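Local coordinates for protein glucose-6-phosphate isomerase (Chlamydia trachomatis D/UW-3/CX, PDB 6OTU) that catalyses the reversible isomerisation of glucose-6-phosphate to fructose-6-phosphate, working as a dimer of two identical chains, at residues Y330-V335 with I375-V380; P400-G405 with P455-V460; I336-G341 with T382-S387; A59-D64 with A318-W323; G163-Y168 with L342-A347. One frame throughout, in Å; residues are numbered along the deposited sequence.

Contact 1. Residues Y330-V335 with I375-V380; sequences YPTTAV and IIWGDV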
# COMPACT_ATOMS: atom_id res chain seq x y z
N TYR A 330 2.48 5.09 19.28
CA TYR A 330 1.73 4.84 18.05
C TYR A 330 2.43 3.75 17.24
O TYR A 330 3.60 3.91 16.90
CB TYR A 330 1.58 6.12 17.24
CG TYR A 330 1.06 7.32 18.03
CD1 TYR A 330 -0.04 7.19 18.89
CD2 TYR A 330 1.67 8.59 17.92
CE1 TYR A 330 -0.52 8.29 19.61
CE2 TYR A 330 1.18 9.68 18.63
CZ TYR A 330 0.10 9.53 19.47
OH TYR A 330 -0.36 10.60 20.18
N PRO A 331 1.75 2.64 16.92
CA PRO A 331 2.43 1.51 16.28
C PRO A 331 2.59 1.62 14.76
O PRO A 331 3.18 0.71 14.16
CB PRO A 331 1.53 0.32 16.65
CG PRO A 331 0.14 0.93 16.77
CD PRO A 331 0.34 2.36 17.24
N THR A 332 2.09 2.67 14.10
CA THR A 332 2.24 2.80 12.65
C THR A 332 2.69 4.21 12.30
O THR A 332 2.68 5.11 13.14
CB THR A 332 0.95 2.48 11.87
OG1 THR A 332 0.05 3.60 11.91
CG2 THR A 332 0.25 1.22 12.38
N THR A 333 3.10 4.37 11.03
CA THR A 333 3.38 5.65 10.39
C THR A 333 2.86 5.57 8.96
O THR A 333 3.20 4.64 8.23
CB THR A 333 4.89 5.99 10.35
OG1 THR A 333 5.44 5.95 11.66
CG2 THR A 333 5.10 7.39 9.79
N ALA A 334 2.06 6.57 8.57
CA ALA A 334 1.58 6.72 7.20
C ALA A 334 2.45 7.73 6.46
O ALA A 334 2.58 8.89 6.88
CB ALA A 334 0.13 7.19 7.17
N VAL A 335 3.02 7.31 5.34
CA VAL A 335 3.77 8.19 4.45
C VAL A 335 2.83 8.61 3.31
O VAL A 335 2.33 7.75 2.57
CB VAL A 335 5.04 7.51 3.92
CG1 VAL A 335 5.93 8.51 3.21
CG2 VAL A 335 5.81 6.82 5.07
N ILE A 375 4.57 -0.28 11.64
CA ILE A 375 4.04 -0.56 10.31
C ILE A 375 4.17 0.70 9.48
O ILE A 375 3.80 1.80 9.91
CB ILE A 375 2.57 -1.02 10.38
CG1 ILE A 375 2.37 -2.10 11.45
CG2 ILE A 375 2.11 -1.54 9.03
CD1 ILE A 375 3.17 -3.31 11.22
N ILE A 376 4.75 0.56 8.30
CA ILE A 376 4.86 1.68 7.37
C ILE A 376 3.88 1.41 6.25
O ILE A 376 3.88 0.32 5.66
CB ILE A 376 6.31 1.86 6.87
CG1 ILE A 376 7.21 2.23 8.06
CG2 ILE A 376 6.38 2.94 5.79
CD1 ILE A 376 8.71 2.21 7.75
N TRP A 377 2.98 2.36 6.02
CA TRP A 377 1.92 2.22 5.04
C TRP A 377 1.56 3.61 4.54
O TRP A 377 2.06 4.62 5.05
CB TRP A 377 0.71 1.51 5.65
CG TRP A 377 0.06 2.31 6.72
CD1 TRP A 377 0.58 2.62 7.96
CD2 TRP A 377 -1.22 2.93 6.66
NE1 TRP A 377 -0.32 3.39 8.67
CE2 TRP A 377 -1.43 3.59 7.89
CE3 TRP A 377 -2.22 3.00 5.67
CZ2 TRP A 377 -2.60 4.31 8.17
CZ3 TRP A 377 -3.39 3.70 5.95
CH2 TRP A 377 -3.57 4.35 7.19
N GLY A 378 0.69 3.68 3.55
CA GLY A 378 0.29 4.98 3.03
C GLY A 378 -0.01 4.92 1.54
O GLY A 378 0.14 3.89 0.89
N ASP A 379 -0.43 6.07 1.02
CA ASP A 379 -0.74 6.25 -0.39
C ASP A 379 -0.74 7.75 -0.68
O ASP A 379 -0.49 8.56 0.22
CB ASP A 379 -2.09 5.60 -0.74
CG ASP A 379 -2.09 4.99 -2.13
OD1 ASP A 379 -1.51 5.59 -3.06
OD2 ASP A 379 -2.67 3.89 -2.30
N VAL A 380 -1.02 8.11 -1.93
CA VAL A 380 -0.81 9.49 -2.37
C VAL A 380 -2.01 10.37 -1.99
O VAL A 380 -3.13 9.91 -1.80
CB VAL A 380 -0.52 9.58 -3.89
CG1 VAL A 380 0.69 8.72 -4.29
CG2 VAL A 380 -1.75 9.24 -4.71
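Ile375 N opens the parallel pairing by donating to Pro331 O (3.0 Å), and three further backbone bonds continue it. Thr333 uses both its backbone polar atoms: its N gives to Ile375 O at 2.9 Å, and its O accepts Trp377 N at 3.2 Å. Val335 N closes the series on Trp377 O (2.9 Å). Ala334 turns its N and O the other way, to Pro400 and Glu402 of the next strand, and Ile376 O is taken by the side chain of Gln350.

The side chains of Thr332, Ala334, Ile375 and Trp377 share one face of the sheet. Thr332 sets OG1 near the plane of the indole, at its edge, where Trp377 NE1 reaches it in a weak hydrogen bond of 3.3 Å. The methyl of Ala334 lies over one face of the same ring, 3.9 Å above its plane and toward the rim, a CH-pi contact for which a small residue suits. On the side where Ile376 points, its CG2 meets Val335 CG2 at 4.0 Å. Beyond the strand, Gly378 has a positive phi (148°) that suits glycine.

The two strands flank helix 345-357 in a beta-alpha-beta unit, with 375-377 the outermost strand of the mixed sheet in this chain. Thr332 and Ile375 also pack on Thr332 and Trp377 of the second subunit, so this face of the pair lies in the dimer interface. The chemistry implies that backbone bonds carry the contact, while the tryptophan pairs its N-H, weakly, with Thr332 OG1 and takes an apolar cover from Ala334.

Contact 2. Residues P400-G405 with P455-V460; sequences PVEFIG and PSSILV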
# COMPACT_ATOMS: atom_id res chain seq x y z
N PRO A 400 0.37 8.69 13.12
CA PRO A 400 1.28 9.77 12.71
C PRO A 400 1.53 9.76 11.20
O PRO A 400 1.69 8.69 10.59
CB PRO A 400 2.58 9.47 13.47
CG PRO A 400 2.17 8.45 14.55
CD PRO A 400 0.99 7.71 14.03
N VAL A 401 1.58 10.94 10.59
CA VAL A 401 1.68 11.08 9.14
C VAL A 401 2.97 11.81 8.78
O VAL A 401 3.35 12.78 9.43
CB VAL A 401 0.46 11.81 8.54
CG1 VAL A 401 0.76 12.32 7.12
CG2 VAL A 401 -0.73 10.92 8.51
N GLU A 402 3.61 11.34 7.72
CA GLU A 402 4.70 12.04 7.05
C GLU A 402 4.19 12.49 5.68
O GLU A 402 4.06 11.68 4.75
CB GLU A 402 5.93 11.13 6.92
CG GLU A 402 6.52 10.70 8.28
CD GLU A 402 7.70 9.74 8.15
OE1 GLU A 402 7.80 9.00 7.15
OE2 GLU A 402 8.55 9.74 9.06
N PHE A 403 3.90 13.78 5.55
CA PHE A 403 3.47 14.35 4.27
C PHE A 403 4.67 14.66 3.41
O PHE A 403 5.67 15.21 3.89
CB PHE A 403 2.67 15.65 4.47
CG PHE A 403 1.30 15.45 5.03
CD1 PHE A 403 0.31 14.84 4.27
CD2 PHE A 403 1.00 15.85 6.33
CE1 PHE A 403 -0.97 14.64 4.79
CE2 PHE A 403 -0.28 15.67 6.85
CZ PHE A 403 -1.27 15.06 6.07
N ILE A 404 4.58 14.34 2.12
CA ILE A 404 5.61 14.73 1.17
C ILE A 404 4.97 15.50 0.04
O ILE A 404 4.02 15.00 -0.59
CB ILE A 404 6.38 13.51 0.63
CG1 ILE A 404 6.83 12.61 1.78
CG2 ILE A 404 7.54 13.98 -0.25
CD1 ILE A 404 7.81 11.51 1.39
N GLY A 405 5.50 16.69 -0.26
CA GLY A 405 4.92 17.52 -1.30
C GLY A 405 5.93 18.36 -2.05
O GLY A 405 7.11 18.46 -1.69
N PRO A 455 -0.55 13.77 14.98
CA PRO A 455 0.66 14.50 14.58
C PRO A 455 1.07 14.24 13.14
O PRO A 455 0.77 13.21 12.54
CB PRO A 455 1.72 13.96 15.55
CG PRO A 455 1.24 12.59 15.89
CD PRO A 455 -0.26 12.65 15.89
N SER A 456 1.80 15.21 12.59
CA SER A 456 2.32 15.05 11.24
C SER A 456 3.51 15.97 11.03
O SER A 456 3.72 16.94 11.78
CB SER A 456 1.25 15.32 10.18
OG SER A 456 0.67 16.61 10.31
N SER A 457 4.30 15.65 10.00
CA SER A 457 5.35 16.52 9.50
C SER A 457 5.18 16.72 7.99
O SER A 457 4.44 15.98 7.32
CB SER A 457 6.76 15.97 9.80
OG SER A 457 7.05 14.82 9.02
N ILE A 458 5.88 17.72 7.47
CA ILE A 458 5.75 18.18 6.10
C ILE A 458 7.16 18.35 5.54
O ILE A 458 7.95 19.15 6.07
CB ILE A 458 4.99 19.52 5.99
CG1 ILE A 458 3.63 19.46 6.69
CG2 ILE A 458 4.84 19.93 4.54
CD1 ILE A 458 2.85 20.80 6.65
N LEU A 459 7.46 17.62 4.48
CA LEU A 459 8.72 17.75 3.76
C LEU A 459 8.42 18.20 2.34
O LEU A 459 7.63 17.56 1.64
CB LEU A 459 9.48 16.43 3.76
CG LEU A 459 10.85 16.46 3.11
CD1 LEU A 459 11.78 17.41 3.86
CD2 LEU A 459 11.42 15.05 3.05
N VAL A 460 9.03 19.32 1.90
CA VAL A 460 8.73 19.89 0.59
C VAL A 460 10.02 20.26 -0.13
O VAL A 460 10.94 20.82 0.47
CB VAL A 460 7.83 21.15 0.69
CG1 VAL A 460 7.20 21.48 -0.67
CG2 VAL A 460 6.76 20.97 1.73
O HOH W 1 7.41 14.69 6.36
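Phe403 lays its ring beside Ser456, its CE2 3.7 Å from Ser456 CB. CG stands beside the backbone N (chi1 -73°), and the ring leans back along its own strand, where Val401 CG1 sits over the ring centre, 3.4 Å above the plane. Ser456 approaches differently: its OG lies at the ring edge, in plane, while that hydroxyl is hydrogen-bonded with Ser434 OG. A small side chain suits this place, since it fits next to the aromatic and still has a polar partner. Further along the same face the ring comes to Ile458 CG1, and Val460 CG1 presses on Gly405 O (3.2 Å), next to a residue that brings no side chain.

On the other face Ser457 OG and a water are hydrogen-bonded at 2.7 Å; the water donates to Phe403 O (3.1 Å). That carbonyl also accepts Leu459 N, one of five backbone bonds joining the parallel strands. Before the strands begin, Pro400 CB and Pro455 CG touch at 4.2 Å.

Glu402, beside Ser457, sends its carboxylate to Lys479 and Tyr476 of helix 466-487. Helix 422-439 covers the face of Phe403, Ile458 and Val460 through Leu430 and Phe427. Strand 332-337 flanks 401-406, and strand 54-57 lies along 456-461, so this pair occupies the middle of the mixed sheet.

Contact 3. Residues I336-G341 with T382-S387; sequences IPYSTG and TNCQHS. With G6Q (glucose-6-phosphate), chain E.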
# COMPACT_ATOMS: atom_id res chain seq x y z
N ILE A 336 2.60 9.91 3.17
CA ILE A 336 1.56 10.42 2.27
C ILE A 336 2.16 11.37 1.24
O ILE A 336 2.24 12.58 1.49
CB ILE A 336 0.44 11.13 3.06
CG1 ILE A 336 -0.14 10.20 4.14
CG2 ILE A 336 -0.64 11.65 2.12
CD1 ILE A 336 -0.83 8.93 3.59
N PRO A 337 2.61 10.88 0.08
CA PRO A 337 3.17 11.80 -0.94
C PRO A 337 2.08 12.47 -1.77
O PRO A 337 1.19 11.80 -2.32
CB PRO A 337 4.07 10.88 -1.80
CG PRO A 337 3.98 9.44 -1.14
CD PRO A 337 2.74 9.45 -0.28
N TYR A 338 2.12 13.80 -1.85
CA TYR A 338 1.22 14.55 -2.73
C TYR A 338 1.91 14.70 -4.08
O TYR A 338 2.32 15.78 -4.50
CB TYR A 338 0.85 15.90 -2.12
CG TYR A 338 -0.31 15.80 -1.13
CD1 TYR A 338 -0.17 15.04 0.02
CD2 TYR A 338 -1.54 16.43 -1.37
CE1 TYR A 338 -1.20 14.92 0.92
CE2 TYR A 338 -2.59 16.31 -0.46
CZ TYR A 338 -2.41 15.55 0.69
OH TYR A 338 -3.43 15.38 1.62
N SER A 339 2.04 13.56 -4.76
CA SER A 339 2.98 13.42 -5.87
C SER A 339 2.72 12.15 -6.66
O SER A 339 3.00 11.05 -6.17
CB SER A 339 4.43 13.41 -5.35
OG SER A 339 5.35 13.42 -6.43
N THR A 340 2.20 12.30 -7.88
CA THR A 340 1.95 11.14 -8.73
C THR A 340 3.25 10.37 -8.99
O THR A 340 3.28 9.14 -8.93
CB THR A 340 1.28 11.58 -10.04
OG1 THR A 340 -0.06 12.03 -9.77
CG2 THR A 340 1.21 10.44 -11.05
N GLY A 341 4.35 11.10 -9.19
CA GLY A 341 5.64 10.46 -9.42
C GLY A 341 6.08 9.56 -8.28
O GLY A 341 6.78 8.57 -8.50
N THR A 382 -4.06 13.90 -3.53
CA THR A 382 -5.20 14.00 -2.61
C THR A 382 -6.09 12.73 -2.48
O THR A 382 -7.07 12.76 -1.73
CB THR A 382 -6.18 15.14 -3.05
OG1 THR A 382 -6.60 14.91 -4.40
CG2 THR A 382 -5.57 16.55 -2.91
N ASN A 383 -5.79 11.66 -3.23
CA ASN A 383 -6.68 10.48 -3.17
C ASN A 383 -6.95 10.05 -1.74
O ASN A 383 -8.09 9.74 -1.38
CB ASN A 383 -6.10 9.30 -3.95
CG ASN A 383 -5.79 9.64 -5.39
OD1 ASN A 383 -5.02 10.55 -5.66
ND2 ASN A 383 -6.37 8.89 -6.32
N CYS A 384 -5.91 10.04 -0.89
CA CYS A 384 -6.04 9.58 0.49
C CYS A 384 -7.12 10.35 1.26
O CYS A 384 -7.76 9.78 2.15
CB CYS A 384 -4.70 9.69 1.22
SG CYS A 384 -4.07 11.40 1.32
N GLN A 385 -7.33 11.63 0.95
CA GLN A 385 -8.37 12.42 1.61
C GLN A 385 -9.78 11.85 1.40
O GLN A 385 -10.69 12.14 2.19
CB GLN A 385 -8.34 13.88 1.11
CG GLN A 385 -6.95 14.50 1.11
CD GLN A 385 -6.90 15.88 0.50
OE1 GLN A 385 -5.88 16.57 0.59
NE2 GLN A 385 -7.99 16.29 -0.15
N HIS A 386 -9.99 11.05 0.35
CA HIS A 386 -11.30 10.51 0.05
C HIS A 386 -11.49 9.10 0.57
O HIS A 386 -12.56 8.51 0.34
CB HIS A 386 -11.55 10.54 -1.47
CG HIS A 386 -11.37 11.89 -2.08
ND1 HIS A 386 -12.43 12.69 -2.45
CD2 HIS A 386 -10.25 12.59 -2.38
CE1 HIS A 386 -11.97 13.82 -2.95
NE2 HIS A 386 -10.65 13.80 -2.90
N SER A 387 -10.50 8.55 1.26
CA SER A 387 -10.58 7.15 1.66
C SER A 387 -10.21 6.99 3.13
O SER A 387 -11.03 7.29 4.00
CB SER A 387 -9.70 6.27 0.75
OG SER A 387 -8.33 6.48 0.99
C1 G6Q E . -16.83 6.96 -0.93
C2 G6Q E . -16.35 8.34 -0.46
C3 G6Q E . -15.38 9.01 -1.42
C4 G6Q E . -16.02 9.48 -2.73
C5 G6Q E . -15.10 10.45 -3.48
C6 G6Q E . -15.62 10.78 -4.86
O1 G6Q E . -17.69 6.40 -0.34
O2 G6Q E . -17.46 9.20 -0.23
O3 G6Q E . -14.30 8.13 -1.71
O4 G6Q E . -16.29 8.36 -3.57
O5 G6Q E . -14.93 11.63 -2.70
O6 G6Q E . -16.96 11.32 -4.71
P G6Q E . -17.86 11.58 -6.03
O1P G6Q E . -18.09 10.22 -6.67
O2P G6Q E . -19.14 12.20 -5.48
O3P G6Q E . -17.09 12.52 -6.92
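Tyr338 meets Gln385 at the edge of its ring: OE1 lies in the ring plane next to the hydroxyl, and Ile336 O lies in that plane too. Thr382 CG2 approaches obliquely, 3.9 Å from Tyr338 CE2. The Gln385 amide is turned 52° to the ring. Tyr338 OH donates to Gln385 OE1 at 2.9 Å, in the carbonyl plane and on a lone pair. NE2 is held by Asn429 OD1, so the flat group is gripped at both its polar atoms.

Cys384 lies beside this bond. Its SG, set between backbone N and carbonyl carbon (chi1 61°), touches Ile336 CG2 at 3.5 Å and lies obliquely to the Tyr338 ring, 5.3 Å from its centroid, a sulfur-aromatic contact. Sulfur suits a place facing both a branched aliphatic and an aromatic.

His386, the next residue of the 3-10 segment after Gln385, has Thr382 O, Asn383 O and the sugar all at the edge of its imidazole. His386 ND1 and O5 of glucose-6-phosphate are hydrogen-bonded at 2.7 Å, while NE2 bonds Glu217 of the second subunit. The backbone His386 O accepts the sugar O3 at 2.7 Å.

Gly159, Ser160, Ser210, Lys211 (by its N), Ser212 and Thr215 of the second subunit also hydrogen-bond the ligand. The Tyr338 and Gln385 pair joins the histidine's turn to the chain running on from strand 332-337. A histidine lent across the dimer interface is characteristic of the phosphoglucose isomerase active site, and the bound sugar is in its open-chain form, consistent with the ring-opening role this histidine has in relatives.

Contact 4. Residues A59-D64 with A318-W323; sequences ATERVD and AMLGVW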
# COMPACT_ATOMS: atom_id res chain seq x y z
N ALA A 59 5.89 21.67 13.23
CA ALA A 59 5.03 22.34 14.19
C ALA A 59 3.77 21.52 14.48
O ALA A 59 3.15 21.70 15.53
CB ALA A 59 4.69 23.74 13.69
N THR A 60 3.38 20.63 13.58
CA THR A 60 2.21 19.78 13.79
C THR A 60 2.56 18.42 14.40
O THR A 60 1.72 17.51 14.38
CB THR A 60 1.46 19.60 12.47
OG1 THR A 60 2.39 19.21 11.44
CG2 THR A 60 0.78 20.90 12.05
N GLU A 61 3.77 18.25 14.93
CA GLU A 61 4.11 17.13 15.81
C GLU A 61 3.92 17.57 17.25
O GLU A 61 4.06 18.75 17.58
CB GLU A 61 5.56 16.67 15.62
CG GLU A 61 5.93 16.24 14.21
CD GLU A 61 5.63 14.79 13.94
OE1 GLU A 61 5.11 14.10 14.85
OE2 GLU A 61 5.89 14.34 12.80
N ARG A 62 3.60 16.60 18.12
CA ARG A 62 3.34 16.89 19.54
C ARG A 62 4.67 16.97 20.30
O ARG A 62 4.99 16.16 21.16
CB ARG A 62 2.43 15.82 20.14
CG ARG A 62 1.06 15.75 19.49
CD ARG A 62 0.08 14.93 20.32
NE ARG A 62 -0.41 15.64 21.49
CZ ARG A 62 -1.27 15.13 22.36
NH1 ARG A 62 -1.72 13.90 22.19
NH2 ARG A 62 -1.68 15.85 23.41
N VAL A 63 5.44 18.00 19.96
CA VAL A 63 6.75 18.23 20.57
C VAL A 63 6.88 19.72 20.91
O VAL A 63 6.36 20.58 20.20
CB VAL A 63 7.90 17.76 19.65
CG1 VAL A 63 7.90 16.24 19.52
CG2 VAL A 63 7.81 18.42 18.28
N ASP A 64 7.55 20.00 22.02
CA ASP A 64 7.91 21.36 22.43
C ASP A 64 9.41 21.39 22.70
O ASP A 64 10.11 20.38 22.53
CB ASP A 64 7.10 21.81 23.66
CG ASP A 64 7.21 20.83 24.84
OD1 ASP A 64 8.13 19.99 24.85
OD2 ASP A 64 6.37 20.90 25.77
N ALA A 318 14.16 10.73 12.22
CA ALA A 318 14.32 9.52 13.02
C ALA A 318 13.88 9.74 14.46
O ALA A 318 13.15 8.91 15.03
CB ALA A 318 15.77 9.04 12.96
N MET A 319 14.31 10.85 15.09
CA MET A 319 14.01 11.05 16.51
C MET A 319 12.54 11.40 16.73
O MET A 319 11.92 10.94 17.71
CB MET A 319 14.92 12.12 17.11
CG MET A 319 16.39 11.79 17.01
SD MET A 319 16.80 10.15 17.65
CE MET A 319 16.42 10.39 19.38
N LEU A 320 11.94 12.19 15.83
CA LEU A 320 10.49 12.40 15.89
C LEU A 320 9.74 11.08 15.72
O LEU A 320 8.69 10.87 16.36
CB LEU A 320 10.08 13.39 14.81
CG LEU A 320 10.52 14.85 15.01
CD1 LEU A 320 10.33 15.67 13.75
CD2 LEU A 320 9.77 15.48 16.19
N GLY A 321 10.24 10.17 14.89
CA GLY A 321 9.61 8.86 14.79
C GLY A 321 9.72 8.07 16.08
O GLY A 321 8.77 7.42 16.50
N VAL A 322 10.89 8.13 16.73
CA VAL A 322 11.10 7.46 18.01
C VAL A 322 10.18 8.04 19.07
O VAL A 322 9.61 7.31 19.89
CB VAL A 322 12.59 7.58 18.42
CG1 VAL A 322 12.78 7.29 19.90
CG2 VAL A 322 13.47 6.69 17.55
N TRP A 323 10.01 9.37 19.06
CA TRP A 323 9.03 10.02 19.94
C TRP A 323 7.64 9.46 19.73
O TRP A 323 6.98 9.03 20.68
CB TRP A 323 9.04 11.53 19.71
CG TRP A 323 7.97 12.32 20.42
CD1 TRP A 323 6.89 12.95 19.84
CD2 TRP A 323 7.89 12.63 21.83
NE1 TRP A 323 6.15 13.60 20.80
CE2 TRP A 323 6.74 13.42 22.02
CE3 TRP A 323 8.68 12.29 22.94
CZ2 TRP A 323 6.34 13.87 23.29
CZ3 TRP A 323 8.28 12.75 24.21
CH2 TRP A 323 7.13 13.54 24.36
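Val63 and Trp323 make the tight part of this contact. The methyl CG1 of Val63 lies over one face of the indole, 3.3 Å above its plane and offset toward the rim, 3.6 Å from the centroid of the five-membered ring. The two side chains slide past each other in opposite directions. In Trp323, chi1 172° sets CG anti to the backbone N, and the ring attached there meets the loop. There NE1 comes 2.8 Å from Arg62 O, but the N-H points poorly at it (125°) and the hydrogen bond is weak. The same Val63 CG1 touches Leu320 CD2 at 3.9 Å, one helical turn back from Trp323; the two methyls suit this spot, for CG2 too comes to 4.1 Å from Leu320 CD2.

Arg62 is the centre of an inverse gamma turn, closed by a weak bond from Val63 N to Glu61 O.

The other side is looser. Glu61 CG approaches Leu320 CD2 only to 4.4 Å, and its carboxylate turns to Asn324 at OE1. The side chain of Arg62, partly exposed, comes no nearer than 4.4 Å, from CB to Trp323 NE1; the rest of its chain leads away, and NE bonds Ile31 O. Asp64 caps helix 65-77 through Cys67 N.

The loop after strand 54-57 is thus joined to helix 313-327 mainly by apolar surface. Its chemistry implies a contact built on methyl-to-ring packing, with one bent polar bond giving the buried indole N-H a partner, while the charged groups of Glu61 and Arg62 are paired with Asn324 and Ile31 O, outside the two segments.

Contact 5. Residues G163-Y168 with L342-A347; sequences GPKAMY and LKYFTA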
# COMPACT_ATOMS: atom_id res chain seq x y z
N GLY A 163 13.08 -0.49 -5.02
CA GLY A 163 13.83 0.74 -5.06
C GLY A 163 13.99 1.28 -6.47
O GLY A 163 13.63 2.43 -6.76
N PRO A 164 14.56 0.48 -7.38
CA PRO A 164 14.59 0.89 -8.79
C PRO A 164 13.22 1.32 -9.33
O PRO A 164 13.12 2.37 -9.98
CB PRO A 164 15.13 -0.35 -9.50
CG PRO A 164 16.02 -0.98 -8.48
CD PRO A 164 15.44 -0.69 -7.13
N LYS A 165 12.16 0.56 -9.04
CA LYS A 165 10.84 0.88 -9.57
C LYS A 165 10.31 2.19 -8.99
O LYS A 165 9.78 3.02 -9.72
CB LYS A 165 9.86 -0.27 -9.30
CG LYS A 165 8.46 -0.06 -9.92
CD LYS A 165 7.61 -1.31 -9.89
CE LYS A 165 7.09 -1.58 -8.50
NZ LYS A 165 5.92 -2.51 -8.50
N ALA A 166 10.48 2.40 -7.68
CA ALA A 166 10.08 3.66 -7.07
C ALA A 166 10.84 4.84 -7.68
O ALA A 166 10.28 5.93 -7.88
CB ALA A 166 10.31 3.60 -5.56
N MET A 167 12.13 4.64 -7.98
CA MET A 167 12.92 5.73 -8.54
C MET A 167 12.58 5.97 -10.01
O MET A 167 12.56 7.11 -10.46
CB MET A 167 14.42 5.44 -8.36
CG MET A 167 14.93 5.58 -6.90
SD MET A 167 14.53 7.16 -6.07
CE MET A 167 13.08 6.68 -5.11
N TYR A 168 12.30 4.90 -10.76
CA TYR A 168 11.95 5.05 -12.17
C TYR A 168 10.69 5.89 -12.33
O TYR A 168 10.66 6.84 -13.13
CB TYR A 168 11.79 3.67 -12.83
CG TYR A 168 11.09 3.78 -14.16
CD1 TYR A 168 11.76 4.23 -15.28
CD2 TYR A 168 9.74 3.50 -14.28
CE1 TYR A 168 11.11 4.37 -16.49
CE2 TYR A 168 9.08 3.64 -15.48
CZ TYR A 168 9.77 4.09 -16.59
OH TYR A 168 9.10 4.23 -17.80
N LEU A 342 5.67 9.88 -7.05
CA LEU A 342 6.01 9.06 -5.89
C LEU A 342 4.97 7.97 -5.61
O LEU A 342 4.87 7.50 -4.46
CB LEU A 342 6.19 9.96 -4.66
CG LEU A 342 7.41 10.89 -4.75
CD1 LEU A 342 7.55 11.86 -3.55
CD2 LEU A 342 8.69 10.07 -4.93
N LYS A 343 4.21 7.54 -6.62
CA LYS A 343 3.17 6.54 -6.40
C LYS A 343 3.74 5.24 -5.84
O LYS A 343 3.05 4.54 -5.09
CB LYS A 343 2.39 6.27 -7.69
CG LYS A 343 0.88 6.24 -7.46
CD LYS A 343 0.07 6.95 -8.56
CE LYS A 343 0.01 6.16 -9.87
NZ LYS A 343 -0.78 6.87 -10.93
N TYR A 344 4.99 4.89 -6.17
CA TYR A 344 5.57 3.64 -5.68
C TYR A 344 6.57 3.85 -4.56
O TYR A 344 7.20 2.87 -4.13
CB TYR A 344 6.22 2.85 -6.82
CG TYR A 344 5.28 2.51 -7.96
CD1 TYR A 344 4.56 1.32 -7.96
CD2 TYR A 344 5.12 3.38 -9.02
CE1 TYR A 344 3.70 1.01 -9.01
CE2 TYR A 344 4.27 3.09 -10.06
CZ TYR A 344 3.56 1.91 -10.06
OH TYR A 344 2.72 1.67 -11.12
N PHE A 345 6.73 5.07 -4.06
CA PHE A 345 7.76 5.35 -3.06
C PHE A 345 7.43 4.74 -1.70
O PHE A 345 8.32 4.24 -1.01
CB PHE A 345 7.97 6.86 -2.95
CG PHE A 345 9.17 7.25 -2.14
CD1 PHE A 345 10.41 6.71 -2.42
CD2 PHE A 345 9.06 8.20 -1.14
CE1 PHE A 345 11.54 7.08 -1.68
CE2 PHE A 345 10.18 8.60 -0.39
CZ PHE A 345 11.43 8.03 -0.68
N THR A 346 6.15 4.78 -1.29
CA THR A 346 5.77 4.24 0.02
C THR A 346 5.98 2.73 0.09
O THR A 346 6.36 2.19 1.14
CB THR A 346 4.31 4.60 0.32
OG1 THR A 346 4.18 6.02 0.45
CG2 THR A 346 3.85 3.96 1.62
N ALA A 347 5.72 2.02 -1.01
CA ALA A 347 5.95 0.58 -1.01
C ALA A 347 7.42 0.27 -0.76
O ALA A 347 7.75 -0.64 0.02
CB ALA A 347 5.49 -0.03 -2.34
O HOH W 2 7.49 6.54 -7.36
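Helix 345-357, which follows strand 332-337 of the mixed sheet, begins against helix 162-172, which follows strand 151-155 of the parallel sheet; Tyr344, at the N-cap position, and the first residues of the later helix make the contact. The pairing joins the six-stranded mixed sheet side of the molecule to the five-stranded parallel sheet side. Ala166 sits at the closest point, its CB 3.5 Å from Tyr344 O. A residue this small allows the two backbones to approach to 4.7 Å, CA of Ala166 to CA of Tyr344. The same methyl lies at the edge of the Phe345 ring, near its plane.

Met167 and Lys165 extend the contact to either end. Met167, bent at chi2 and chi3, brings CE within 3.8 Å of Phe345 CE1, approaching the ring obliquely; an unbranched, flexible thioether suits such a reach. Lys165 lays CE 3.9 Å from Tyr344 CD1, also obliquely, and its ammonium has a long, weak ion pair with Glu161. The Tyr344 ring also meets Phe169 further along the first helix.

A water joins the backbones. It donates to Ala166 O at 2.9 Å and accepts from Tyr344 N at 3.2 Å, at the N-cap residue of helix 345-357. The two segments are therefore held by van der Waals packing around a small alanine, and their one polar link is indirect, through that water.

Overall arrangement
From the N terminus, contact 4 comes first, closing a long loop between the segment after strand 54-57 and helix 313-327. Contact 5 starts inside that span and ends beyond it, so the two cross, and it joins helix 162-172 to helix 345-357. Contacts 1 and 3 both use strand 332-337 and both cross contact 5 and each other: contact 1 closes the beta-alpha-beta unit, and contact 3 brings the turn after strand 375-377 back to that region. Contact 2 follows, closing a loop of about 50 residues, a little longer than those of 1 and 3. Contacts 1 and 2 meet at neighbouring strands of one sheet, while contact 4 reaches it through Thr60, bonded to Ser456.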